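PDB 2IUY: glycosyltransferase from Streptomyces viridochromogenes, which probably transfers a sugar, with retention of configuration, from a UDP-linked donor in the biosynthesis of the antibiotic avilamycin A. Local coordinates for residues Ile32-Val35 with Val36-Leu39; Ala181-Ala184 with His185-Arg189; Gly221-Arg224 with Arg225-Leu228. All coordinates share one frame; numbering follows the deposited sequence.

Interaction 1 of 3, residues Ile32-Val35 with Val36-Leu39; sequences IQWV and VANL
CG2 of Ile32, trans to its own backbone N (CG1 has chi1 -67°), meets CG2 of Val36, which lies beside the Val36 N because CG1 takes the trans place (chi1 179°). The two methyls come within 4.1 Å of each other, an apolar i to i+4 contact on one flank of the helix. Val36 CG2 also lies against the preceding turn, 3.1 Å from Ile32 O, the carbonyl that accepts the Val36 N-H at 3.0 Å. On another flank the six-membered ring of the Trp34 indole reaches Ala37 CB with CE3, 4.4 Å away, and the amide of Asn38 approaches the indole obliquely. Asn38 ND2 stands 3.1 Å from Trp34 O and makes a weak hydrogen bond to Tyr152 OH, while OD1 is held by the backbone N of Asp148. The i to i+4 pattern continues with Leu39 N bonded to Val35 O at 2.9 Å. All this belongs to helix 31-45, the crossover between parallel strands 5-9 and 49-53. Trp34 touches Pro25 and Pro26 and makes a cation-pi pair with the UDP-binding Arg225, whereas Val36 and Leu39 pack on Leu8 of strand 5-9.

Interaction 2 of 3, residues Ala181-Ala184 with His185-Arg189; sequences AAFA and HACGR
A Schellman motif ends helix 177-187, and Gly188 is the residue that turns the chain out of it, with a positive phi of 77°. Two bonds back into the last turn define it: Arg189 N reaches Ala184 O at 3.0 Å, and Gly188 N bonds to His185 O. Ala184 O also takes a second donor, Cys187 N at 2.9 Å. The two donors stand over opposite faces of the carbonyl plane, so the oxygen is held from both sides where the chain leaves the helix; the Arg189 bond is much the straighter. Before this the i to i+4 bonds are regular, with a short one of 2.7 Å from His185 N to Ala181 O and another from Ala186 N to Ala182 O, but the next, Cys187 N to Phe183 O, is weak.

Two side-chain contacts run along this last turn. Cys187 SG, turned beside its own backbone N (chi1 -71°), comes obliquely to the Phe183 ring, 3.5 Å from CE2 and 34° off the ring normal as measured to the centroid, a sulfur-aromatic contact between residues i and i+4. On the solvent side a water joins the helix to the imidazole: it donates to Ala182 O and lies in the plane of the His185 ring at its edge, 2.8 Å from ND1. Ala182 O therefore serves both the water and the Ala186 N-H.

Helix 177-187 is the crossover between parallel strands 165-168 and 191-194. Ala181 and Ala184 rest on Leu191 of the second strand, and Ala181 and Ala182 meet Tyr210 of helix 200-210. Phe183 packs edge-to-face with Phe293, and together with Ala186 and Cys187 it meets Ala298 of helix 295-303.

Interaction 3 of 3, residues Gly221-Arg224 with Arg225-Leu228; sequences GGER and RLDL
Arg225, a residue of the UDP site, rises from the N-terminal turn of helix 222-231, in the second parallel-sheet domain of the GT-B fold, beside the glycine pair that leads into the helix. Its CB lies 3.4 Å from Gly222 O, and its CD passes Gly221 CA at 4.1 Å. Running extended from CG to NE, with CG trans to the backbone N (chi1 -164°), the side chain carries its guanidinium away from the helix. There, beside Trp34, NH2 forms a salt bridge with Glu260, another UDP-binding residue; these partners probably help to set its position for the nucleotide. The backbone is held loosely at first, by a weak bond from Arg225 N to Gly221 O, and then more firmly by Asp227 N to Glu223 O at 3.2 Å.

Gly222, in the turn leading to the helix, has a positive phi of 59°, which by itself favours glycine. On the outer side Glu223 and Asp227, one turn apart, share Arg153: Glu223 OE1 bridges to its NH2 and Asp227 OD1 to its NE, which probably offsets their like charges. Arg224, the next residue after Glu223, bends at chi2 and chi3, and its NH2 pairs with the sulfonate of a bound MES molecule, probably from the crystallisation liquor, which also accepts from Gly221 N. Leu228 N bonds to Arg224 O at 2.9 Å, and beside it Leu228 CD1 touches Arg224 CG at 3.9 Å.

From the N terminus, the three contacts follow one another in series, none nested in or crossing another; each is a local contact along one helix, and interaction 2 runs on through its C-terminal end. Interaction 1 belongs to the crossover helix of the sheet that holds strand 5-9; interaction 2 belongs to the corresponding crossover of the second parallel sheet, after strand 165-168. Interaction 3 lies beyond strand 214-216 of that second sheet, in the helix leading to strand 234-237. Interactions 1 and 3 touch through Trp34 and Arg225, joining the two sheet domains of the GT-B fold beside the UDP site. Interaction 2 stands apart, its centre about 31 Å from that of interaction 1.

Interaction 1 of 3, residues Ile32-Val35 with Val36-Leu39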
ATOM      1  N   ILE A  32       4.765   1.671   0.466  1.00 10.41           N
ATOM      2  CA  ILE A  32       5.233   1.032   1.722  1.00 10.03           C
ATOM      3  C   ILE A  32       5.241   1.956   2.948  1.00  9.40           C
ATOM      4  O   ILE A  32       4.935   1.534   4.085  1.00  8.73           O
ATOM      5  CB  ILE A  32       6.641   0.351   1.588  1.00  9.99           C
ATOM      6  CG1 ILE A  32       6.558  -0.857   0.631  1.00 11.31           C
ATOM      7  CG2 ILE A  32       7.219  -0.063   2.987  1.00 10.48           C
ATOM      8  CD1 ILE A  32       7.971  -1.420   0.191  1.00 10.10           C
ATOM      9  N   GLN A  33       5.598   3.213   2.692  1.00  8.65           N
ATOM     10  CA  GLN A  33       5.738   4.244   3.709  1.00  8.23           C
ATOM     11  C   GLN A  33       4.373   4.611   4.286  1.00  8.76           C
ATOM     12  O   GLN A  33       4.257   4.854   5.471  1.00  9.23           O
ATOM     13  CB  GLN A  33       6.442   5.467   3.118  1.00  6.85           C
ATOM     14  CG  GLN A  33       7.858   5.191   2.664  1.00  7.23           C
ATOM     15  CD  GLN A  33       7.991   4.895   1.144  1.00  8.87           C
ATOM     16  OE1 GLN A  33       7.034   4.480   0.472  1.00  7.29           O
ATOM     17  NE2 GLN A  33       9.176   5.108   0.619  1.00  9.07           N
ATOM     18  N   TRP A  34       3.348   4.632   3.439  1.00  9.23           N
ATOM     19  CA  TRP A  34       1.970   4.765   3.879  1.00 10.14           C
ATOM     20  C   TRP A  34       1.545   3.540   4.720  1.00  9.90           C
ATOM     21  O   TRP A  34       0.939   3.686   5.768  1.00  9.96           O
ATOM     22  CB  TRP A  34       1.001   4.998   2.682  1.00 12.21           C
ATOM     23  CG  TRP A  34       0.939   6.487   2.354  1.00 12.86           C
ATOM     24  CD1 TRP A  34       1.417   7.115   1.237  1.00 13.51           C
ATOM     25  CD2 TRP A  34       0.440   7.511   3.217  1.00 14.61           C
ATOM     26  NE1 TRP A  34       1.243   8.487   1.360  1.00 16.39           N
ATOM     27  CE2 TRP A  34       0.633   8.748   2.562  1.00 15.17           C
ATOM     28  CE3 TRP A  34      -0.182   7.500   4.475  1.00 17.59           C
ATOM     29  CZ2 TRP A  34       0.208   9.956   3.115  1.00 15.36           C
ATOM     30  CZ3 TRP A  34      -0.579   8.707   5.036  1.00 15.79           C
ATOM     31  CH2 TRP A  34      -0.374   9.913   4.361  1.00 14.65           C
ATOM     32  N   VAL A  35       1.905   2.350   4.275  1.00  8.90           N
ATOM     33  CA  VAL A  35       1.569   1.138   5.065  1.00  8.40           C
ATOM     34  C   VAL A  35       2.107   1.273   6.480  1.00  7.06           C
ATOM     35  O   VAL A  35       1.399   1.017   7.444  1.00  7.54           O
ATOM     36  CB  VAL A  35       2.074  -0.163   4.407  1.00  7.72           C
ATOM     37  CG1 VAL A  35       1.771  -1.396   5.307  1.00  7.11           C
ATOM     38  CG2 VAL A  35       1.438  -0.333   3.000  1.00  9.09           C
ATOM     39  N   VAL A  36       3.366   1.650   6.599  1.00  7.08           N
ATOM     40  CA  VAL A  36       4.064   1.717   7.895  1.00  5.99           C
ATOM     41  C   VAL A  36       3.432   2.784   8.804  1.00  7.55           C
ATOM     42  O   VAL A  36       3.294   2.573   9.985  1.00  7.92           O
ATOM     43  CB  VAL A  36       5.590   1.980   7.674  1.00  6.72           C
ATOM     44  CG1 VAL A  36       6.329   2.084   8.997  1.00  5.29           C
ATOM     45  CG2 VAL A  36       6.210   0.843   6.828  1.00  5.39           C
ATOM     46  N   ALA A  37       3.052   3.940   8.221  1.00  8.01           N
ATOM     47  CA  ALA A  37       2.355   5.005   8.923  1.00  7.13           C
ATOM     48  C   ALA A  37       1.021   4.514   9.537  1.00  7.70           C
ATOM     49  O   ALA A  37       0.750   4.767  10.704  1.00  7.58           O
ATOM     50  CB  ALA A  37       2.129   6.210   7.970  1.00  5.71           C
ATOM     51  N   ASN A  38       0.227   3.805   8.745  1.00  7.25           N
ATOM     52  CA  ASN A  38      -1.072   3.341   9.134  1.00  8.98           C
ATOM     53  C   ASN A  38      -0.957   2.208  10.172  1.00  9.72           C
ATOM     54  O   ASN A  38      -1.725   2.166  11.174  1.00  9.24           O
ATOM     55  CB  ASN A  38      -1.876   2.840   7.890  1.00  8.25           C
ATOM     56  CG  ASN A  38      -2.431   3.986   7.055  1.00 10.11           C
ATOM     57  OD1 ASN A  38      -3.197   4.834   7.550  1.00  7.42           O
ATOM     58  ND2 ASN A  38      -2.100   3.983   5.767  1.00  7.38           N
ATOM     59  N   LEU A  39      -0.007   1.313   9.923  1.00  9.09           N
ATOM     60  CA  LEU A  39       0.381   0.265  10.890  1.00  9.86           C
ATOM     61  C   LEU A  39       0.799   0.851  12.242  1.00 10.88           C
ATOM     62  O   LEU A  39       0.322   0.431  13.303  1.00 10.81           O
ATOM     63  CB  LEU A  39       1.485  -0.673  10.326  1.00  9.17           C
ATOM     64  CG  LEU A  39       1.903  -1.782  11.331  1.00  9.55           C
ATOM     65  CD1 LEU A  39       0.672  -2.569  11.874  1.00  6.02           C
ATOM     66  CD2 LEU A  39       2.945  -2.740  10.830  1.00  6.71           C
TER

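Interaction 2 of 3, residues Ala181-Ala184 with His185-Arg189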
ATOM      1  N   ALA A 181      -6.847   4.243 -18.609  1.00  8.94           N
ATOM      2  CA  ALA A 181      -7.253   5.277 -19.609  1.00 10.23           C
ATOM      3  C   ALA A 181      -8.358   4.702 -20.511  1.00 10.74           C
ATOM      4  O   ALA A 181      -9.406   5.350 -20.709  1.00 11.66           O
ATOM      5  CB  ALA A 181      -6.044   5.775 -20.440  1.00  8.44           C
ATOM      6  N   ALA A 182      -8.163   3.465 -20.984  1.00 10.13           N
ATOM      7  CA  ALA A 182      -9.147   2.776 -21.821  1.00 10.03           C
ATOM      8  C   ALA A 182     -10.495   2.631 -21.097  1.00 11.05           C
ATOM      9  O   ALA A 182     -11.551   2.785 -21.680  1.00 10.63           O
ATOM     10  CB  ALA A 182      -8.630   1.374 -22.236  1.00  8.25           C
ATOM     11  N   PHE A 183     -10.466   2.284 -19.825  1.00 12.35           N
ATOM     12  CA  PHE A 183     -11.735   2.070 -19.130  1.00 13.55           C
ATOM     13  C   PHE A 183     -12.492   3.413 -18.955  1.00 14.15           C
ATOM     14  O   PHE A 183     -13.713   3.504 -19.186  1.00 14.71           O
ATOM     15  CB  PHE A 183     -11.513   1.285 -17.813  1.00 13.16           C
ATOM     16  CG  PHE A 183     -12.792   1.023 -17.046  1.00 14.31           C
ATOM     17  CD1 PHE A 183     -13.473  -0.179 -17.199  1.00 10.98           C
ATOM     18  CD2 PHE A 183     -13.293   1.972 -16.166  1.00 11.94           C
ATOM     19  CE1 PHE A 183     -14.649  -0.420 -16.540  1.00 11.56           C
ATOM     20  CE2 PHE A 183     -14.501   1.733 -15.487  1.00 13.93           C
ATOM     21  CZ  PHE A 183     -15.168   0.519 -15.665  1.00 11.26           C
ATOM     22  N   ALA A 184     -11.762   4.446 -18.540  1.00 13.88           N
ATOM     23  CA  ALA A 184     -12.308   5.806 -18.448  1.00 13.67           C
ATOM     24  C   ALA A 184     -12.850   6.231 -19.809  1.00 14.24           C
ATOM     25  O   ALA A 184     -13.998   6.649 -19.897  1.00 15.20           O
ATOM     26  CB  ALA A 184     -11.238   6.799 -17.965  1.00 12.05           C
ATOM     27  N   HIS A 185     -12.023   6.153 -20.854  1.00 14.79           N
ATOM     28  CA  HIS A 185     -12.499   6.380 -22.233  1.00 15.68           C
ATOM     29  C   HIS A 185     -13.845   5.659 -22.569  1.00 16.19           C
ATOM     30  O   HIS A 185     -14.776   6.281 -23.080  1.00 16.94           O
ATOM     31  CB  HIS A 185     -11.412   6.058 -23.258  1.00 16.00           C
ATOM     32  CG  HIS A 185     -11.874   6.206 -24.677  1.00 17.06           C
ATOM     33  ND1 HIS A 185     -12.349   5.145 -25.419  1.00 20.62           N
ATOM     34  CD2 HIS A 185     -11.988   7.299 -25.465  1.00 17.22           C
ATOM     35  CE1 HIS A 185     -12.712   5.578 -26.614  1.00 21.54           C
ATOM     36  NE2 HIS A 185     -12.507   6.881 -26.664  1.00 20.23           N
ATOM     37  N   ALA A 186     -13.933   4.373 -22.255  1.00 15.58           N
ATOM     38  CA  ALA A 186     -15.124   3.565 -22.426  1.00 16.41           C
ATOM     39  C   ALA A 186     -16.353   4.193 -21.765  1.00 17.82           C
ATOM     40  O   ALA A 186     -17.466   4.056 -22.281  1.00 18.01           O
ATOM     41  CB  ALA A 186     -14.903   2.124 -21.856  1.00 15.24           C
ATOM     42  N   CYS A 187     -16.132   4.845 -20.619  1.00 17.54           N
ATOM     43  CA  CYS A 187     -17.186   5.354 -19.755  1.00 18.29           C
ATOM     44  C   CYS A 187     -17.574   6.770 -20.128  1.00 18.24           C
ATOM     45  O   CYS A 187     -18.569   7.252 -19.613  1.00 18.80           O
ATOM     46  CB  CYS A 187     -16.719   5.351 -18.267  1.00 18.52           C
ATOM     47  SG  CYS A 187     -16.579   3.728 -17.518  1.00 20.49           S
ATOM     48  N   GLY A 188     -16.784   7.424 -20.993  1.00 17.84           N
ATOM     49  CA  GLY A 188     -16.955   8.826 -21.352  1.00 17.61           C
ATOM     50  C   GLY A 188     -16.440   9.750 -20.243  1.00 18.41           C
ATOM     51  O   GLY A 188     -16.907  10.934 -20.084  1.00 17.42           O
ATOM     52  N   ARG A 189     -15.484   9.237 -19.449  1.00 17.28           N
ATOM     53  CA  ARG A 189     -14.990  10.026 -18.328  1.00 16.50           C
ATOM     54  C   ARG A 189     -13.573  10.506 -18.451  1.00 16.34           C
ATOM     55  O   ARG A 189     -12.777   9.973 -19.221  1.00 16.12           O
ATOM     56  CB  ARG A 189     -15.175   9.303 -17.005  1.00 17.71           C
ATOM     57  CG  ARG A 189     -16.569   8.875 -16.748  1.00 18.41           C
ATOM     58  CD  ARG A 189     -17.003   9.306 -15.414  1.00 20.41           C
ATOM     59  NE  ARG A 189     -18.418   9.002 -15.241  1.00 23.06           N
ATOM     60  CZ  ARG A 189     -19.210   9.621 -14.380  1.00 22.63           C
ATOM     61  NH1 ARG A 189     -18.714  10.583 -13.610  1.00 22.21           N
ATOM     62  NH2 ARG A 189     -20.494   9.280 -14.296  1.00 20.77           N
TER
HETATM   63  O   HOH W   1     -11.904   2.615 -24.426  1.00 15.55           O

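Interaction 3 of 3, residues Gly221-Arg224 with Arg225-Leu228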
ATOM      1  N   GLY A 221       0.793  14.343  -3.299  1.00 18.08           N
ATOM      2  CA  GLY A 221       1.065  14.059  -1.906  1.00 18.53           C
ATOM      3  C   GLY A 221       0.330  15.041  -1.028  1.00 18.59           C
ATOM      4  O   GLY A 221      -0.400  15.942  -1.526  1.00 18.21           O
ATOM      5  N   GLY A 222       0.518  14.871   0.278  1.00 19.13           N
ATOM      6  CA  GLY A 222      -0.027  15.819   1.251  1.00 18.46           C
ATOM      7  C   GLY A 222      -1.518  15.935   1.155  1.00 18.56           C
ATOM      8  O   GLY A 222      -2.205  14.934   0.958  1.00 18.80           O
ATOM      9  N   GLU A 223      -2.003  17.171   1.238  1.00 18.84           N
ATOM     10  CA  GLU A 223      -3.417  17.467   1.238  1.00 19.44           C
ATOM     11  C   GLU A 223      -4.142  17.277  -0.103  1.00 18.47           C
ATOM     12  O   GLU A 223      -5.309  16.921  -0.112  1.00 17.14           O
ATOM     13  CB  GLU A 223      -3.661  18.872   1.788  1.00 21.04           C
ATOM     14  CG  GLU A 223      -3.187  19.064   3.245  1.00 24.14           C
ATOM     15  CD  GLU A 223      -3.959  18.186   4.218  1.00 29.93           C
ATOM     16  OE1 GLU A 223      -5.221  18.239   4.215  1.00 31.59           O
ATOM     17  OE2 GLU A 223      -3.296  17.425   4.962  1.00 30.59           O
ATOM     18  N   ARG A 224      -3.482  17.516  -1.235  1.00 18.21           N
ATOM     19  CA  ARG A 224      -4.162  17.301  -2.526  1.00 16.85           C
ATOM     20  C   ARG A 224      -4.459  15.818  -2.752  1.00 15.18           C
ATOM     21  O   ARG A 224      -5.528  15.447  -3.177  1.00 16.68           O
ATOM     22  CB  ARG A 224      -3.418  17.940  -3.734  1.00 17.72           C
ATOM     23  CG  ARG A 224      -4.085  17.516  -5.075  1.00 19.36           C
ATOM     24  CD  ARG A 224      -4.321  18.544  -6.175  1.00 23.40           C
ATOM     25  NE  ARG A 224      -3.121  18.644  -6.940  1.00 18.84           N
ATOM     26  CZ  ARG A 224      -2.975  18.603  -8.253  1.00 16.97           C
ATOM     27  NH1 ARG A 224      -3.976  18.536  -9.132  1.00 17.52           N
ATOM     28  NH2 ARG A 224      -1.733  18.697  -8.674  1.00 16.20           N
ATOM     29  N   ARG A 225      -3.497  14.977  -2.448  1.00 15.09           N
ATOM     30  CA  ARG A 225      -3.639  13.539  -2.493  1.00 14.93           C
ATOM     31  C   ARG A 225      -4.932  12.993  -1.826  1.00 15.10           C
ATOM     32  O   ARG A 225      -5.663  12.165  -2.392  1.00 12.61           O
ATOM     33  CB  ARG A 225      -2.424  12.953  -1.820  1.00 13.83           C
ATOM     34  CG  ARG A 225      -2.218  11.508  -2.116  1.00 15.85           C
ATOM     35  CD  ARG A 225      -1.321  10.861  -1.072  1.00 16.85           C
ATOM     36  NE  ARG A 225      -1.248   9.455  -1.402  1.00 20.81           N
ATOM     37  CZ  ARG A 225      -1.688   8.470  -0.624  1.00 20.29           C
ATOM     38  NH1 ARG A 225      -2.179   8.707   0.591  1.00 14.61           N
ATOM     39  NH2 ARG A 225      -1.596   7.240  -1.086  1.00 21.13           N
ATOM     40  N   LEU A 226      -5.188  13.494  -0.614  1.00 15.70           N
ATOM     41  CA  LEU A 226      -6.347  13.149   0.183  1.00 14.65           C
ATOM     42  C   LEU A 226      -7.648  13.611  -0.413  1.00 14.74           C
ATOM     43  O   LEU A 226      -8.611  12.850  -0.446  1.00 13.36           O
ATOM     44  CB  LEU A 226      -6.204  13.796   1.545  1.00 14.98           C
ATOM     45  CG  LEU A 226      -5.074  13.373   2.451  1.00 15.25           C
ATOM     46  CD1 LEU A 226      -5.398  14.052   3.795  1.00 16.39           C
ATOM     47  CD2 LEU A 226      -4.932  11.800   2.560  1.00 13.32           C
ATOM     48  N   ASP A 227      -7.679  14.866  -0.873  1.00 14.81           N
ATOM     49  CA  ASP A 227      -8.860  15.390  -1.555  1.00 16.10           C
ATOM     50  C   ASP A 227      -9.160  14.610  -2.841  1.00 14.89           C
ATOM     51  O   ASP A 227     -10.317  14.293  -3.107  1.00 16.03           O
ATOM     52  CB  ASP A 227      -8.684  16.870  -1.905  1.00 17.41           C
ATOM     53  CG  ASP A 227      -8.628  17.773  -0.669  1.00 22.04           C
ATOM     54  OD1 ASP A 227      -9.423  17.541   0.267  1.00 28.09           O
ATOM     55  OD2 ASP A 227      -7.807  18.730  -0.655  1.00 25.94           O
ATOM     56  N   LEU A 228      -8.132  14.302  -3.634  1.00 13.93           N
ATOM     57  CA  LEU A 228      -8.322  13.517  -4.878  1.00 13.75           C
ATOM     58  C   LEU A 228      -8.943  12.153  -4.581  1.00 13.35           C
ATOM     59  O   LEU A 228      -9.900  11.722  -5.224  1.00 13.24           O
ATOM     60  CB  LEU A 228      -6.973  13.365  -5.614  1.00 13.65           C
ATOM     61  CG  LEU A 228      -6.423  14.598  -6.351  1.00 12.84           C
ATOM     62  CD1 LEU A 228      -5.027  14.276  -6.935  1.00 12.24           C
ATOM     63  CD2 LEU A 228      -7.373  15.043  -7.455  1.00  9.75           C
TER